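Local structure of protein SSD1 (7AM1) at residues Q731-A736 and E864-T869; K888-L893 and R907-F912; F749-G754 and N849-S854; G785-T790 and S812-I817. The protein binds untranslated regions of messenger RNA and represses translation, acting as a non-enzymatic pseudonuclease of the RNase II family. All coordinates share one frame; numbering follows the deposited sequence.

Interaction 1: residues Q731-A736 and E864-T869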
# COMPACT_ATOMS: atom_id res chain seq x y z
N GLN A 731 11.18 14.23 -19.97
CA GLN A 731 10.09 13.26 -20.04
C GLN A 731 10.63 11.97 -20.65
O GLN A 731 11.69 11.96 -21.29
CB GLN A 731 8.91 13.78 -20.86
CG GLN A 731 9.17 13.82 -22.33
CD GLN A 731 8.58 15.03 -23.00
OE1 GLN A 731 9.26 15.73 -23.76
NE2 GLN A 731 7.31 15.30 -22.73
N LEU A 732 9.91 10.89 -20.41
CA LEU A 732 10.21 9.59 -20.98
C LEU A 732 9.09 9.21 -21.94
O LEU A 732 7.98 9.75 -21.87
CB LEU A 732 10.36 8.50 -19.91
CG LEU A 732 11.41 8.75 -18.83
CD1 LEU A 732 11.35 7.62 -17.81
CD2 LEU A 732 12.80 8.88 -19.41
N LEU A 733 9.41 8.31 -22.86
CA LEU A 733 8.44 7.76 -23.79
C LEU A 733 8.51 6.24 -23.65
O LEU A 733 9.58 5.65 -23.78
CB LEU A 733 8.74 8.20 -25.23
CG LEU A 733 7.80 7.74 -26.34
CD1 LEU A 733 6.40 8.27 -26.10
CD2 LEU A 733 8.32 8.18 -27.71
N THR A 734 7.37 5.62 -23.36
CA THR A 734 7.36 4.17 -23.19
C THR A 734 6.02 3.62 -23.65
O THR A 734 5.01 4.32 -23.65
CB THR A 734 7.61 3.77 -21.73
OG1 THR A 734 7.75 2.34 -21.65
CG2 THR A 734 6.47 4.21 -20.84
N MET A 735 6.04 2.35 -24.04
CA MET A 735 4.80 1.66 -24.35
C MET A 735 4.08 1.35 -23.04
O MET A 735 4.71 0.98 -22.05
CB MET A 735 5.07 0.38 -25.14
CG MET A 735 5.74 0.61 -26.48
SD MET A 735 4.78 1.72 -27.55
CE MET A 735 3.26 0.79 -27.70
N ALA A 736 2.77 1.55 -23.04
CA ALA A 736 1.93 1.24 -21.89
C ALA A 736 0.70 0.48 -22.38
O ALA A 736 0.42 0.44 -23.58
CB ALA A 736 1.51 2.52 -21.14
N GLU A 864 8.82 6.97 -35.63
CA GLU A 864 7.91 6.15 -36.43
C GLU A 864 7.70 4.78 -35.81
O GLU A 864 6.60 4.22 -35.90
CB GLU A 864 8.44 6.01 -37.86
CG GLU A 864 8.19 7.22 -38.75
CD GLU A 864 6.72 7.43 -39.05
OE1 GLU A 864 5.91 6.53 -38.75
OE2 GLU A 864 6.37 8.50 -39.59
N LYS A 865 8.74 4.22 -35.18
CA LYS A 865 8.59 2.94 -34.50
C LYS A 865 7.51 3.01 -33.42
O LYS A 865 6.71 2.08 -33.28
CB LYS A 865 9.93 2.51 -33.89
CG LYS A 865 10.73 1.55 -34.75
CD LYS A 865 12.23 1.77 -34.61
N PHE A 866 7.49 4.10 -32.65
CA PHE A 866 6.43 4.27 -31.66
C PHE A 866 5.08 4.49 -32.32
O PHE A 866 4.07 3.91 -31.90
CB PHE A 866 6.75 5.44 -30.73
CG PHE A 866 7.77 5.13 -29.66
CD1 PHE A 866 7.38 4.52 -28.48
CD2 PHE A 866 9.10 5.47 -29.83
CE1 PHE A 866 8.31 4.24 -27.49
CE2 PHE A 866 10.03 5.19 -28.85
CZ PHE A 866 9.64 4.58 -27.68
N ILE A 867 5.04 5.32 -33.36
CA ILE A 867 3.76 5.66 -33.98
C ILE A 867 3.13 4.44 -34.64
O ILE A 867 1.90 4.32 -34.67
CB ILE A 867 3.96 6.82 -34.98
CG1 ILE A 867 4.32 8.10 -34.21
CG2 ILE A 867 2.71 7.00 -35.83
CD1 ILE A 867 4.54 9.32 -35.09
N SER A 868 3.94 3.52 -35.18
CA SER A 868 3.38 2.36 -35.85
C SER A 868 2.63 1.42 -34.90
O SER A 868 1.92 0.53 -35.38
CB SER A 868 4.50 1.58 -36.56
OG SER A 868 5.50 1.19 -35.64
N THR A 869 2.77 1.59 -33.59
CA THR A 869 2.01 0.79 -32.64
C THR A 869 0.58 1.29 -32.45
O THR A 869 -0.21 0.61 -31.79
CB THR A 869 2.69 0.78 -31.27
OG1 THR A 869 2.65 2.10 -30.71
CG2 THR A 869 4.14 0.33 -31.39
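L733 and F866 meet tip to tip, and the ring of F866 loses the most surface here. Methyl CD2 of L733 stands over the middle of one ring face, 3.5 Å from the F866 centroid and only 9° off the ring normal, which defines a CH-pi contact. With CG anti to its backbone N (chi1 -178°), L733 also brings CG itself near CE1 of F866, 3.7 Å away. M735 runs past the same ring in the opposing sense. Bent at chi2, it sets SD obliquely to the ring, 5.1 Å from the F866 centroid, a Met-aromatic contact; a second bend at chi3 carries CE to OG1 of T869, 3.3 Å away. That hydroxyl is held in turn: OG1 of T869 donates to F866 O over 2.6 Å, in the carbonyl plane. An alanine in place of F866 would probably leave CD2 of L733 and SD of M735 without their aromatic partner and open a gap between strand and helix. Strand 732-741 lies between strands 745-750 and 888-896 of an antiparallel sheet; helix 862-867 packs on it, and helix 814-827 adds I817 against L733 and A818 and E821 against F866.

Interaction 2: residues K888-L893 and R907-F912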
# COMPACT_ATOMS: atom_id res chain seq x y z
N LYS A 888 -1.87 -1.67 -26.52
CA LYS A 888 -0.61 -0.99 -26.23
C LYS A 888 -0.62 0.39 -26.88
O LYS A 888 -1.13 0.55 -27.99
CB LYS A 888 0.58 -1.81 -26.73
CG LYS A 888 0.60 -3.25 -26.24
CD LYS A 888 0.82 -3.31 -24.73
CE LYS A 888 0.81 -4.74 -24.20
NZ LYS A 888 -0.56 -5.20 -23.81
N ILE A 889 -0.08 1.37 -26.17
CA ILE A 889 -0.10 2.76 -26.64
C ILE A 889 1.19 3.44 -26.20
O ILE A 889 1.65 3.21 -25.07
CB ILE A 889 -1.34 3.49 -26.11
CG1 ILE A 889 -1.37 4.93 -26.61
CG2 ILE A 889 -1.35 3.49 -24.58
CD1 ILE A 889 -2.61 5.70 -26.18
N PRO A 890 1.81 4.28 -27.03
CA PRO A 890 2.98 5.03 -26.57
C PRO A 890 2.57 6.20 -25.68
O PRO A 890 1.69 6.99 -26.04
CB PRO A 890 3.64 5.51 -27.87
CG PRO A 890 2.57 5.49 -28.87
CD PRO A 890 1.58 4.44 -28.48
N ILE A 891 3.23 6.31 -24.52
CA ILE A 891 2.86 7.26 -23.48
C ILE A 891 4.08 8.08 -23.12
O ILE A 891 5.17 7.53 -22.89
CB ILE A 891 2.29 6.55 -22.24
CG1 ILE A 891 0.92 5.93 -22.54
CG2 ILE A 891 2.21 7.50 -21.05
CD1 ILE A 891 -0.12 6.92 -23.00
N LEU A 892 3.90 9.40 -23.04
CA LEU A 892 4.90 10.30 -22.48
C LEU A 892 4.71 10.36 -20.97
O LEU A 892 3.60 10.57 -20.49
CB LEU A 892 4.77 11.68 -23.10
CG LEU A 892 5.08 11.73 -24.60
CD1 LEU A 892 4.28 12.83 -25.29
CD2 LEU A 892 6.57 11.93 -24.84
N LEU A 893 5.79 10.14 -20.23
CA LEU A 893 5.74 9.99 -18.78
C LEU A 893 6.65 11.02 -18.12
O LEU A 893 7.82 11.16 -18.51
CB LEU A 893 6.14 8.57 -18.36
CG LEU A 893 6.31 8.30 -16.86
CD1 LEU A 893 4.98 8.43 -16.12
CD2 LEU A 893 6.91 6.92 -16.63
N ARG A 907 0.76 11.46 -20.93
CA ARG A 907 0.10 11.97 -22.13
C ARG A 907 0.29 10.97 -23.25
O ARG A 907 1.33 10.31 -23.35
CB ARG A 907 0.67 13.33 -22.54
CG ARG A 907 0.46 14.42 -21.51
CD ARG A 907 1.38 15.60 -21.75
NE ARG A 907 0.74 16.85 -21.37
CZ ARG A 907 1.14 18.05 -21.76
NH1 ARG A 907 2.20 18.19 -22.55
NH2 ARG A 907 0.47 19.12 -21.36
N ALA A 908 -0.73 10.84 -24.10
CA ALA A 908 -0.60 10.05 -25.31
C ALA A 908 0.25 10.79 -26.33
O ALA A 908 0.13 12.00 -26.50
CB ALA A 908 -1.97 9.75 -25.92
N LEU A 909 1.13 10.04 -26.99
CA LEU A 909 1.86 10.54 -28.14
C LEU A 909 0.88 10.85 -29.26
O LEU A 909 -0.04 10.07 -29.53
CB LEU A 909 2.89 9.50 -28.59
CG LEU A 909 3.86 9.85 -29.71
CD1 LEU A 909 4.87 10.88 -29.23
CD2 LEU A 909 4.57 8.61 -30.24
N ASN A 910 1.04 12.01 -29.89
CA ASN A 910 0.23 12.34 -31.05
C ASN A 910 0.71 11.54 -32.26
O ASN A 910 1.79 11.83 -32.80
CB ASN A 910 0.28 13.84 -31.34
CG ASN A 910 -0.65 14.25 -32.48
OD1 ASN A 910 -1.16 13.40 -33.21
ND2 ASN A 910 -0.85 15.55 -32.64
N PRO A 911 -0.06 10.56 -32.74
CA PRO A 911 0.41 9.78 -33.89
C PRO A 911 0.39 10.58 -35.19
O PRO A 911 0.97 10.11 -36.18
CB PRO A 911 -0.57 8.60 -33.94
CG PRO A 911 -1.81 9.12 -33.34
CD PRO A 911 -1.41 10.16 -32.31
N PHE A 912 -0.25 11.74 -35.22
CA PHE A 912 -0.26 12.58 -36.42
C PHE A 912 0.67 13.78 -36.29
O PHE A 912 0.39 14.85 -36.83
CB PHE A 912 -1.68 13.05 -36.71
CG PHE A 912 -2.66 11.94 -36.90
CD1 PHE A 912 -2.79 11.31 -38.12
CD2 PHE A 912 -3.45 11.52 -35.84
CE1 PHE A 912 -3.69 10.28 -38.29
CE2 PHE A 912 -4.35 10.49 -36.00
CZ PHE A 912 -4.47 9.87 -37.23
O HOH W 1 -0.51 7.40 -28.50
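L892 and R907 form a hydrogen-bonded antiparallel pair: L892 N donates to R907 O over 2.7 Å, and R907 N returns a bond to L892 O at 3.0 Å. The adjoining pair, I891 with A908, is non-hydrogen-bonded, and there CA of I891 makes a CA-H...O contact of 3.4 Å with R907 O. L909 N still donates to P890 O at 3.2 Å, which extends the pairing one residue past the strand. On the side chains, P890 and L909 cross at about a right angle, with CG of P890 4.0 Å from CD2 of L909. On the face that carries I891 and A908, CD1 of I889 reaches CB of A908 at 4.1 Å. This is the beta hairpin of strands 888-896 and 903-908, the latter an outermost strand of a five-stranded antiparallel sheet, in a C-terminal part consistent with the OB fold of this family. A water donates to L909 O, and weakly to P890 O, where the chains part. Farther out, L909 is covered by L863, F866 and I867 of helix 862-867, and W782 packs on A908. N910 OD1 accepts from F912 N in an Asx turn, while its ND2 donates to V786 O and Q783 O.

Interaction 3: residues F749-G754 and N849-S854; sequences FIPEFG and NLRLPS
E752 and N849 bring the two backbones closest, CA to CA 5.9 Å, with F753 N bonded to I750 O in the turn that follows strand 745-750. N849 O lies close to CB of E752, at a spacing too short to be trusted in detail; this oxygen is buried and has no partner in the model. The E752 chain bends at chi2, and its carboxylate plane stands 79° from that of the guanidinium. R851 grips OE2 of E752 side-on with NE and NH2; NH2 is 2.8 Å away, whereas the 2.5 Å from NE to OE2 is unusually short and doubtful as an exact length. Both come from the syn side of OE2, tilted from the carboxylate plane (29° for NE), with OE2 close to the guanidinium plane. The salt bridge ties a connection between strands of the C-terminal sheet, probably the family's OB domain, to the loop before helix 862-867. R851 NH2 also bridges to D618, so a leucine in place of R851 would probably leave the carboxylates of E752 and D618 without this positive partner. One residue back, CD2 of L850 sits in the ring plane at the edge of F753, 3.9 Å from CZ.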
# COMPACT_ATOMS: atom_id res chain seq x y z
N PHE A 749 -1.46 1.56 -17.53
CA PHE A 749 -0.52 1.09 -16.52
C PHE A 749 0.76 0.66 -17.22
O PHE A 749 0.77 0.30 -18.40
CB PHE A 749 -1.11 -0.04 -15.65
CG PHE A 749 -1.37 -1.31 -16.39
CD1 PHE A 749 -2.44 -1.41 -17.26
CD2 PHE A 749 -0.57 -2.42 -16.17
CE1 PHE A 749 -2.69 -2.59 -17.93
CE2 PHE A 749 -0.82 -3.60 -16.84
CZ PHE A 749 -1.88 -3.69 -17.72
N ILE A 750 1.85 0.76 -16.47
CA ILE A 750 3.19 0.52 -17.00
C ILE A 750 3.82 -0.49 -16.05
O ILE A 750 4.35 -0.10 -15.00
CB ILE A 750 3.97 1.84 -17.08
CG1 ILE A 750 3.10 2.93 -17.72
CG2 ILE A 750 5.25 1.64 -17.89
CD1 ILE A 750 3.70 4.33 -17.67
N PRO A 751 3.76 -1.79 -16.35
CA PRO A 751 4.27 -2.78 -15.39
C PRO A 751 5.73 -2.59 -15.04
O PRO A 751 6.15 -2.96 -13.94
CB PRO A 751 4.02 -4.12 -16.09
CG PRO A 751 2.93 -3.84 -17.07
CD PRO A 751 3.13 -2.43 -17.52
N GLU A 752 6.52 -2.02 -15.96
CA GLU A 752 7.94 -1.83 -15.69
C GLU A 752 8.19 -0.82 -14.59
O GLU A 752 9.26 -0.83 -13.98
CB GLU A 752 8.66 -1.40 -16.97
CG GLU A 752 8.73 -2.48 -18.03
CD GLU A 752 7.44 -2.62 -18.82
OE1 GLU A 752 6.54 -1.76 -18.67
OE2 GLU A 752 7.33 -3.59 -19.59
N PHE A 753 7.23 0.07 -14.34
CA PHE A 753 7.34 1.05 -13.27
C PHE A 753 6.40 0.76 -12.11
O PHE A 753 6.58 1.35 -11.03
CB PHE A 753 7.04 2.46 -13.82
CG PHE A 753 8.11 2.99 -14.74
CD1 PHE A 753 8.26 2.48 -16.01
CD2 PHE A 753 8.96 4.00 -14.32
CE1 PHE A 753 9.24 2.97 -16.86
CE2 PHE A 753 9.95 4.48 -15.17
CZ PHE A 753 10.08 3.97 -16.44
N GLY A 754 5.42 -0.12 -12.29
CA GLY A 754 4.43 -0.36 -11.25
C GLY A 754 3.56 0.85 -10.97
O GLY A 754 3.28 1.15 -9.80
N ASN A 849 13.04 -0.38 -16.40
CA ASN A 849 13.26 -0.63 -17.82
C ASN A 849 12.12 -0.03 -18.64
O ASN A 849 10.96 -0.12 -18.25
CB ASN A 849 13.36 -2.13 -18.10
CG ASN A 849 14.58 -2.75 -17.48
OD1 ASN A 849 15.64 -2.13 -17.40
ND2 ASN A 849 14.43 -3.99 -17.01
N LEU A 850 12.47 0.58 -19.76
CA LEU A 850 11.45 1.06 -20.68
C LEU A 850 10.89 -0.09 -21.51
O LEU A 850 11.58 -1.07 -21.78
CB LEU A 850 12.01 2.14 -21.60
CG LEU A 850 12.52 3.42 -20.93
CD1 LEU A 850 13.07 4.38 -21.96
CD2 LEU A 850 11.41 4.07 -20.15
N ARG A 851 9.63 0.04 -21.90
CA ARG A 851 9.01 -0.87 -22.86
C ARG A 851 9.03 -0.18 -24.22
O ARG A 851 8.30 0.79 -24.45
CB ARG A 851 7.59 -1.26 -22.45
CG ARG A 851 6.88 -2.18 -23.45
CD ARG A 851 7.22 -3.65 -23.24
NE ARG A 851 6.71 -4.12 -21.96
CZ ARG A 851 5.55 -4.76 -21.80
NH1 ARG A 851 4.76 -5.03 -22.83
NH2 ARG A 851 5.18 -5.14 -20.58
N LEU A 852 9.89 -0.66 -25.11
CA LEU A 852 10.08 -0.04 -26.41
C LEU A 852 9.45 -0.89 -27.50
O LEU A 852 9.30 -2.11 -27.33
CB LEU A 852 11.57 0.14 -26.69
CG LEU A 852 12.31 0.94 -25.62
CD1 LEU A 852 13.79 1.04 -25.92
CD2 LEU A 852 11.72 2.34 -25.46
N PRO A 853 9.05 -0.30 -28.62
CA PRO A 853 8.47 -1.12 -29.70
C PRO A 853 9.55 -1.95 -30.38
O PRO A 853 10.61 -1.44 -30.73
CB PRO A 853 7.87 -0.07 -30.65
CG PRO A 853 8.74 1.12 -30.47
CD PRO A 853 9.12 1.12 -29.00
N SER A 854 9.28 -3.24 -30.53
CA SER A 854 10.26 -4.17 -31.09
C SER A 854 10.02 -4.33 -32.60
O SER A 854 9.63 -5.39 -33.10
CB SER A 854 10.19 -5.52 -30.37
O HOH W 2 11.51 -2.31 -14.93

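Interaction 4: residues G785-T790 and S812-I817; sequences GVDSAT and STAAEI
D787 reaches A814 because its CG stands anti to the backbone N (chi1 -169°), and a chi2 of -8° turns OD1 back toward its own CA and leaves OD2 at the far side of the carboxylate. OD2 then takes the N-H of A814 at 2.7 Å on its syn lone pair, and the bond is close to straight at 174°. The same oxygen lies 3.4 Å from CA of T813. OD1 meets CB of A814 at 3.4 Å, and it also accepts from A789 N, from above the carboxylate plane. The two oxygens therefore have separate duties, one holding the turn and the other the helix start, and together they would fix the rotation of the group. A negative charge at the first turn of helix 814-827 is also likely to be favoured by the helix dipole. Alongside, methyl groups meet the backbone: CB of A789 lies 3.5 Å from S812 O and 4.3 Å from CB of A814, while CG2 of T790 rests 3.4 Å from S812 O. Outside the pair, S788 OG bonds to A908 O, and L892 packs against both A789 and I817. The arrangement combines an Asx turn, formed by OD1 of D787 with A789 N, and a helix N-cap at T813, whose OG1 accepts weakly from E816 N.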
# COMPACT_ATOMS: atom_id res chain seq x y z
N GLY A 785 0.01 17.41 -36.57
CA GLY A 785 1.29 18.08 -36.49
C GLY A 785 1.63 18.70 -35.15
O GLY A 785 2.72 19.27 -35.02
N VAL A 786 0.75 18.62 -34.16
CA VAL A 786 0.98 19.22 -32.85
C VAL A 786 1.54 18.16 -31.90
O VAL A 786 0.86 17.19 -31.58
CB VAL A 786 -0.30 19.85 -32.29
CG1 VAL A 786 -0.04 20.51 -30.94
CG2 VAL A 786 -0.86 20.87 -33.28
N ASP A 787 2.78 18.37 -31.45
CA ASP A 787 3.44 17.40 -30.59
C ASP A 787 2.86 17.46 -29.18
O ASP A 787 2.83 18.53 -28.56
CB ASP A 787 4.95 17.67 -30.57
CG ASP A 787 5.75 16.55 -29.92
OD1 ASP A 787 5.14 15.62 -29.33
OD2 ASP A 787 6.99 16.59 -29.99
N SER A 788 2.38 16.31 -28.69
CA SER A 788 1.86 16.22 -27.33
C SER A 788 2.95 16.50 -26.30
O SER A 788 2.66 16.97 -25.19
CB SER A 788 1.28 14.83 -27.06
OG SER A 788 0.18 14.54 -27.90
N ALA A 789 4.20 16.18 -26.63
CA ALA A 789 5.28 16.33 -25.67
C ALA A 789 5.48 17.78 -25.29
O ALA A 789 5.93 18.07 -24.18
CB ALA A 789 6.58 15.74 -26.25
N THR A 790 5.17 18.71 -26.18
CA THR A 790 5.42 20.12 -25.94
C THR A 790 4.13 20.93 -25.89
O THR A 790 4.19 22.17 -25.79
CB THR A 790 6.36 20.68 -27.01
OG1 THR A 790 5.78 20.45 -28.31
CG2 THR A 790 7.72 19.99 -26.95
N SER A 812 11.41 18.35 -24.26
CA SER A 812 11.91 18.17 -25.62
C SER A 812 10.79 17.67 -26.53
O SER A 812 9.70 17.32 -26.09
CB SER A 812 13.06 17.17 -25.64
OG SER A 812 12.56 15.86 -25.45
N THR A 813 11.07 17.65 -27.84
CA THR A 813 10.10 17.07 -28.76
C THR A 813 10.06 15.55 -28.59
O THR A 813 11.02 14.93 -28.11
CB THR A 813 10.47 17.38 -30.21
OG1 THR A 813 11.66 16.65 -30.54
CG2 THR A 813 10.69 18.87 -30.43
N ALA A 814 8.95 14.94 -29.01
CA ALA A 814 8.82 13.49 -28.93
C ALA A 814 9.92 12.79 -29.71
O ALA A 814 10.43 11.75 -29.28
CB ALA A 814 7.44 13.06 -29.44
N ALA A 815 10.27 13.33 -30.88
CA ALA A 815 11.31 12.71 -31.70
C ALA A 815 12.63 12.60 -30.95
O ALA A 815 13.32 11.58 -31.03
CB ALA A 815 11.49 13.49 -33.00
N GLU A 816 13.00 13.65 -30.21
CA GLU A 816 14.26 13.61 -29.47
C GLU A 816 14.24 12.50 -28.42
O GLU A 816 15.24 11.80 -28.24
CB GLU A 816 14.52 14.97 -28.81
CG GLU A 816 14.82 16.10 -29.80
N ILE A 817 13.11 12.32 -27.73
CA ILE A 817 12.99 11.27 -26.72
C ILE A 817 13.12 9.90 -27.35
O ILE A 817 13.80 9.01 -26.82
CB ILE A 817 11.65 11.38 -25.97
CG1 ILE A 817 11.50 12.73 -25.29
CG2 ILE A 817 11.52 10.25 -24.94
CD1 ILE A 817 10.07 13.16 -25.25

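How the interactions relate
All four interactions gather in the C-terminal part of the chain, whose sheet is consistent with the OB fold of the family. Interactions 1 and 2 have centres about 6 Å apart and are joined as neighbouring strands, with L732 O 2.8 Å from L893 N and A736 O 2.8 Å from I889 N. Interaction 3 joins interaction 1 through M735 N and R851 O, 2.8 Å apart, and through T734 OG1 with R851 N; P853 also packs on F866. Interaction 4 meets interaction 2 where F912 O lies 2.6 Å from G785 N, and it touches interaction 1, their centres about 11 Å apart. Interactions 3 and 4 do not touch: their centres are about 19 Å apart and their nearest atoms about 7 Å, with interaction 1 linking them.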